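PDB 4FUV: porin protein associated with imipenem resistance from Acinetobacter baumannii, which probably helps small molecules such as ornithine and imipenem cross the outer membrane, being built as an eight-stranded beta-barrel. Local coordinates for residues 113-117 with 129-133; 179-183 with 198-202. All coordinates share one frame; numbering follows the deposited sequence.

Interaction 1 of 2, residues 113-117 with 129-133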
ATOM      1  N   ASN A 113     -16.939  11.410   6.117  1.00 38.23           N
ATOM      2  CA  ASN A 113     -17.181  12.694   5.476  1.00 41.53           C
ATOM      3  C   ASN A 113     -16.431  12.785   4.151  1.00 41.32           C
ATOM      4  O   ASN A 113     -15.203  12.779   4.117  1.00 44.42           O
ATOM      5  CB  ASN A 113     -16.771  13.842   6.403  1.00 39.08           C
ATOM      6  CG  ASN A 113     -17.305  13.664   7.814  1.00 50.85           C
ATOM      7  OD1 ASN A 113     -16.542  13.413   8.760  1.00 52.33           O
ATOM      8  ND2 ASN A 113     -18.621  13.773   7.963  1.00 36.62           N
ATOM      9  N   VAL A 114     -17.174  12.863   3.057  1.00 41.64           N
ATOM     10  CA  VAL A 114     -16.561  12.888   1.735  1.00 40.09           C
ATOM     11  C   VAL A 114     -16.501  14.318   1.200  1.00 35.43           C
ATOM     12  O   VAL A 114     -17.532  14.976   1.091  1.00 42.75           O
ATOM     13  CB  VAL A 114     -17.338  11.970   0.762  1.00 35.61           C
ATOM     14  CG1 VAL A 114     -16.695  11.955  -0.624  1.00 26.65           C
ATOM     15  CG2 VAL A 114     -17.424  10.559   1.335  1.00 34.01           C
ATOM     16  N   ASP A 115     -15.297  14.804   0.895  1.00 29.76           N
ATOM     17  CA  ASP A 115     -15.134  16.137   0.314  1.00 35.60           C
ATOM     18  C   ASP A 115     -15.906  16.256  -0.985  1.00 35.43           C
ATOM     19  O   ASP A 115     -16.070  15.276  -1.717  1.00 28.48           O
ATOM     20  CB  ASP A 115     -13.673  16.447  -0.011  1.00 42.60           C
ATOM     21  CG  ASP A 115     -12.830  16.691   1.215  1.00 50.99           C
ATOM     22  OD1 ASP A 115     -13.395  17.000   2.287  1.00 51.24           O
ATOM     23  OD2 ASP A 115     -11.591  16.588   1.085  1.00 49.45           O
ATOM     24  N   ALA A 116     -16.371  17.472  -1.255  1.00 35.48           N
ATOM     25  CA  ALA A 116     -16.976  17.827  -2.526  1.00 31.70           C
ATOM     26  C   ALA A 116     -16.094  17.384  -3.700  1.00 34.72           C
ATOM     27  O   ALA A 116     -14.882  17.588  -3.671  1.00 35.81           O
ATOM     28  CB  ALA A 116     -17.197  19.330  -2.579  1.00 30.09           C
ATOM     29  N   THR A 117     -16.735  16.800  -4.718  1.00 28.42           N
ATOM     30  CA  THR A 117     -16.120  16.332  -5.973  1.00 32.70           C
ATOM     31  C   THR A 117     -15.294  15.056  -5.872  1.00 35.65           C
ATOM     32  O   THR A 117     -14.732  14.624  -6.878  1.00 34.21           O
ATOM     33  CB  THR A 117     -15.221  17.383  -6.664  1.00 30.17           C
ATOM     34  OG1 THR A 117     -13.982  17.464  -5.958  1.00 35.40           O
ATOM     35  CG2 THR A 117     -15.890  18.753  -6.705  1.00 29.73           C
ATOM     36  N   ALA A 129     -19.139  12.652  -4.822  1.00 26.59           N
ATOM     37  CA  ALA A 129     -19.885  13.608  -4.014  1.00 27.27           C
ATOM     38  C   ALA A 129     -20.112  14.930  -4.751  1.00 31.33           C
ATOM     39  O   ALA A 129     -19.205  15.455  -5.401  1.00 29.51           O
ATOM     40  CB  ALA A 129     -19.162  13.860  -2.701  1.00 31.92           C
ATOM     41  N   GLY A 130     -21.320  15.470  -4.623  1.00 30.58           N
ATOM     42  CA  GLY A 130     -21.650  16.759  -5.208  1.00 29.25           C
ATOM     43  C   GLY A 130     -20.978  17.925  -4.508  1.00 29.73           C
ATOM     44  O   GLY A 130     -20.189  17.742  -3.579  1.00 31.79           O
ATOM     45  N   ALA A 131     -21.308  19.132  -4.961  1.00 32.21           N
ATOM     46  CA  ALA A 131     -20.688  20.364  -4.489  1.00 35.22           C
ATOM     47  C   ALA A 131     -20.760  20.571  -2.977  1.00 36.42           C
ATOM     48  O   ALA A 131     -19.919  21.258  -2.403  1.00 44.18           O
ATOM     49  CB  ALA A 131     -21.304  21.574  -5.219  1.00 34.13           C
ATOM     50  N   ASP A 132     -21.761  19.986  -2.332  1.00 34.21           N
ATOM     51  CA  ASP A 132     -21.940  20.187  -0.899  1.00 32.30           C
ATOM     52  C   ASP A 132     -21.392  19.039  -0.072  1.00 35.20           C
ATOM     53  O   ASP A 132     -21.562  19.012   1.142  1.00 40.69           O
ATOM     54  CB  ASP A 132     -23.408  20.399  -0.567  1.00 40.08           C
ATOM     55  CG  ASP A 132     -23.947  21.691  -1.142  1.00 48.31           C
ATOM     56  OD1 ASP A 132     -23.156  22.653  -1.270  1.00 43.93           O
ATOM     57  OD2 ASP A 132     -25.152  21.736  -1.478  1.00 54.08           O
ATOM     58  N   GLY A 133     -20.737  18.089  -0.729  1.00 33.41           N
ATOM     59  CA  GLY A 133     -20.146  16.959  -0.031  1.00 29.05           C
ATOM     60  C   GLY A 133     -21.144  15.882   0.344  1.00 29.90           C
ATOM     61  O   GLY A 133     -22.344  16.011   0.119  1.00 37.52           O
TER

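Interaction 2 of 2, residues 179-183 with 198-202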
ATOM      1  N   LYS A 179     -27.787   0.571  11.533  1.00 29.66           N
ATOM      2  CA  LYS A 179     -28.500   1.719  10.987  1.00 34.26           C
ATOM      3  C   LYS A 179     -27.467   2.520  10.215  1.00 41.39           C
ATOM      4  O   LYS A 179     -26.462   2.976  10.774  1.00 40.70           O
ATOM      5  CB  LYS A 179     -29.111   2.566  12.102  1.00 37.87           C
ATOM      6  CG  LYS A 179     -30.118   3.607  11.624  1.00 51.49           C
ATOM      7  N   LEU A 180     -27.689   2.629   8.914  1.00 26.11           N
ATOM      8  CA  LEU A 180     -26.802   3.356   8.020  1.00 34.94           C
ATOM      9  C   LEU A 180     -27.634   4.445   7.351  1.00 34.37           C
ATOM     10  O   LEU A 180     -28.749   4.184   6.931  1.00 39.44           O
ATOM     11  CB  LEU A 180     -26.267   2.406   6.951  1.00 34.99           C
ATOM     12  CG  LEU A 180     -24.795   2.042   6.953  1.00 47.67           C
ATOM     13  CD1 LEU A 180     -24.491   1.097   5.801  1.00 39.27           C
ATOM     14  CD2 LEU A 180     -23.972   3.309   6.844  1.00 62.97           C
ATOM     15  N   VAL A 181     -27.099   5.657   7.269  1.00 33.49           N
ATOM     16  CA  VAL A 181     -27.805   6.772   6.639  1.00 33.17           C
ATOM     17  C   VAL A 181     -26.795   7.691   5.954  1.00 33.28           C
ATOM     18  O   VAL A 181     -25.685   7.892   6.454  1.00 37.31           O
ATOM     19  CB  VAL A 181     -28.636   7.571   7.672  1.00 33.78           C
ATOM     20  CG1 VAL A 181     -27.741   8.120   8.768  1.00 41.23           C
ATOM     21  CG2 VAL A 181     -29.410   8.698   6.996  1.00 48.30           C
ATOM     22  N   SER A 182     -27.164   8.223   4.793  1.00 33.48           N
ATOM     23  CA  SER A 182     -26.304   9.164   4.090  1.00 27.37           C
ATOM     24  C   SER A 182     -27.018  10.498   4.006  1.00 32.53           C
ATOM     25  O   SER A 182     -28.240  10.554   4.072  1.00 33.47           O
ATOM     26  CB  SER A 182     -25.974   8.663   2.675  1.00 29.33           C
ATOM     27  OG  SER A 182     -27.104   8.766   1.813  1.00 35.45           O
ATOM     28  N   SER A 183     -26.247  11.568   3.888  1.00 33.52           N
ATOM     29  CA  SER A 183     -26.789  12.865   3.556  1.00 37.49           C
ATOM     30  C   SER A 183     -25.918  13.451   2.455  1.00 35.84           C
ATOM     31  O   SER A 183     -24.720  13.149   2.371  1.00 36.90           O
ATOM     32  CB  SER A 183     -26.812  13.778   4.781  1.00 44.05           C
ATOM     33  OG  SER A 183     -25.516  13.933   5.320  1.00 58.03           O
ATOM     34  N   VAL A 198     -26.502   2.522   0.053  1.00 31.93           N
ATOM     35  CA  VAL A 198     -26.338   2.602   1.512  1.00 33.87           C
ATOM     36  C   VAL A 198     -27.158   1.542   2.259  1.00 32.47           C
ATOM     37  O   VAL A 198     -26.629   0.816   3.106  1.00 42.38           O
ATOM     38  CB  VAL A 198     -26.670   4.011   2.047  1.00 33.28           C
ATOM     39  CG1 VAL A 198     -26.827   3.986   3.546  1.00 33.76           C
ATOM     40  CG2 VAL A 198     -25.571   4.989   1.651  1.00 36.77           C
ATOM     41  N   ASN A 199     -28.440   1.453   1.926  1.00 26.48           N
ATOM     42  CA  ASN A 199     -29.338   0.407   2.428  1.00 28.89           C
ATOM     43  C   ASN A 199     -28.909  -1.012   2.072  1.00 31.95           C
ATOM     44  O   ASN A 199     -29.163  -1.948   2.827  1.00 34.53           O
ATOM     45  CB  ASN A 199     -30.760   0.635   1.897  1.00 35.29           C
ATOM     46  CG  ASN A 199     -31.405   1.860   2.492  1.00 51.02           C
ATOM     47  OD1 ASN A 199     -30.997   2.325   3.557  1.00 57.61           O
ATOM     48  ND2 ASN A 199     -32.425   2.389   1.817  1.00 53.68           N
ATOM     49  N   ALA A 200     -28.292  -1.174   0.904  1.00 34.13           N
ATOM     50  CA  ALA A 200     -27.766  -2.475   0.517  1.00 34.66           C
ATOM     51  C   ALA A 200     -26.678  -2.878   1.499  1.00 34.96           C
ATOM     52  O   ALA A 200     -26.639  -4.018   1.951  1.00 38.12           O
ATOM     53  CB  ALA A 200     -27.212  -2.438  -0.877  1.00 37.07           C
ATOM     54  N   GLU A 201     -25.810  -1.925   1.835  1.00 30.37           N
ATOM     55  CA  GLU A 201     -24.726  -2.173   2.785  1.00 30.67           C
ATOM     56  C   GLU A 201     -25.237  -2.453   4.196  1.00 28.06           C
ATOM     57  O   GLU A 201     -24.719  -3.325   4.876  1.00 31.59           O
ATOM     58  CB  GLU A 201     -23.720  -1.030   2.786  1.00 26.48           C
ATOM     59  CG  GLU A 201     -22.481  -1.356   1.954  1.00 47.64           C
ATOM     60  CD  GLU A 201     -21.396  -0.320   2.106  1.00 52.89           C
ATOM     61  OE1 GLU A 201     -20.406  -0.368   1.350  1.00 52.80           O
ATOM     62  OE2 GLU A 201     -21.538   0.544   2.991  1.00 62.50           O
ATOM     63  N   ALA A 202     -26.266  -1.727   4.615  1.00 29.87           N
ATOM     64  CA  ALA A 202     -26.898  -2.004   5.894  1.00 36.18           C
ATOM     65  C   ALA A 202     -27.414  -3.435   5.888  1.00 36.78           C
ATOM     66  O   ALA A 202     -27.205  -4.173   6.850  1.00 38.85           O
ATOM     67  CB  ALA A 202     -28.027  -1.018   6.180  1.00 25.49           C
TER

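Interaction 1 of 2, residues 113-117 with 129-133
T117 and A116 meet A129 and the turn after it in a mainly backbone contact, at the end of the molecule far from the chain termini, where strand 95-114 runs out into a loop. One hydrogen bond crosses it: T117 N donates to A129 O at 2.9 Å. It is bent, with 138° at the hydrogen, and the donor stands 42° above the carbonyl plane. The same oxygen also accepts from T189 OG1 of the second subunit, so the neck of this loop also touches the second subunit of the assembly.

Just beside it, A116 lies over the type I beta turn G130-G133. Its CA makes a CA-H...O contact with G130 O at 3.4 Å, while its methyl, CB, comes to 3.3 Å from A131 O. G130 O is the acceptor that closes the turn, taking G133 N at 2.9 Å. G133 CA also comes to 3.5 Å from V114 O.

Strand 134-144 pairs with strand 95-114 in the sheet that extends beyond the eight-stranded barrel, and V114 and V134 are joined by backbone hydrogen bonding. The residues between them fold out as a small beta-hairpin, strands 119-122 and 125-129, and this contact draws together the two ends of that excursion.

V114 and A129 form a small apolar patch with F120, which packs on both. V114 CG1, placed anti to the backbone N (chi1 -179°), touches A129 CB at 3.7 Å. That methyl of A129 also lies 3.5 Å from D115 O. D115 points away, and its OD2 makes a salt bridge with K60 NZ.

Interaction 2 of 2, residues 179-183 with 198-202
L180 points from strand 179-183 toward helix 198-202 and meets the ridge made by V198 and A202, residues one helical turn apart. Strand and helix segments run nearly antiparallel, at 165°, with their axes 7.9 Å apart at closest approach. L180 CB touches both helix side chains, 3.8 Å from V198 CG1 and 3.9 Å from A202 CB. Farther out, its CD1 reaches past these methyls to the helix backbone, coming within 3.5 Å of both V198 O and A202 N. Those two atoms are bonded to each other, so the leucine methyl rests on a backbone hydrogen bond already made within the helix. E201 CB joins them from the same side of CD1, at 3.8 Å.

V198 divides its branches between two strand residues. With CG1 anti to the backbone N (chi1 166°), that methyl faces L180, and CG2 is left to meet S182 CB, 3.8 Å away. L180 and S182 are alternate residues on the same face of the strand, and V198 fits against both.

Here helix 194-207 covers part of strand 177-187, in the sheet that extends beyond the barrel. V198 and E201 also touch V122 of strand 119-122, and E201 OE1 accepts a hydrogen bond from N123 N. No hydrogen bond joins the helix and strand segments themselves, so their fit rests on van der Waals packing, mostly of aliphatic groups against each other and against helix backbone, with V198 buried in the middle of an otherwise surface-lying contact.

How the interactions relate
Going from the N terminus, strand 95-114 leads into interaction 1, which closes the excursion holding the hairpin 119-129 before the chain turns back along strand 134-144. Much later, strand 177-187 enters interaction 2, which closes the loop leading to helix 194-207; strand 213-224 follows. The two contacts are in series, neither nested nor crossed, with centres about 17 Å apart. They belong to one region all the same: strand 134-144 pairs with both 95-114 and 177-187, strand 125-129 also pairs with 177-187, and G130 bonds through its backbone to S185. Strand 119-122 meets both contacts, F120 at interaction 1 and V122 at interaction 2.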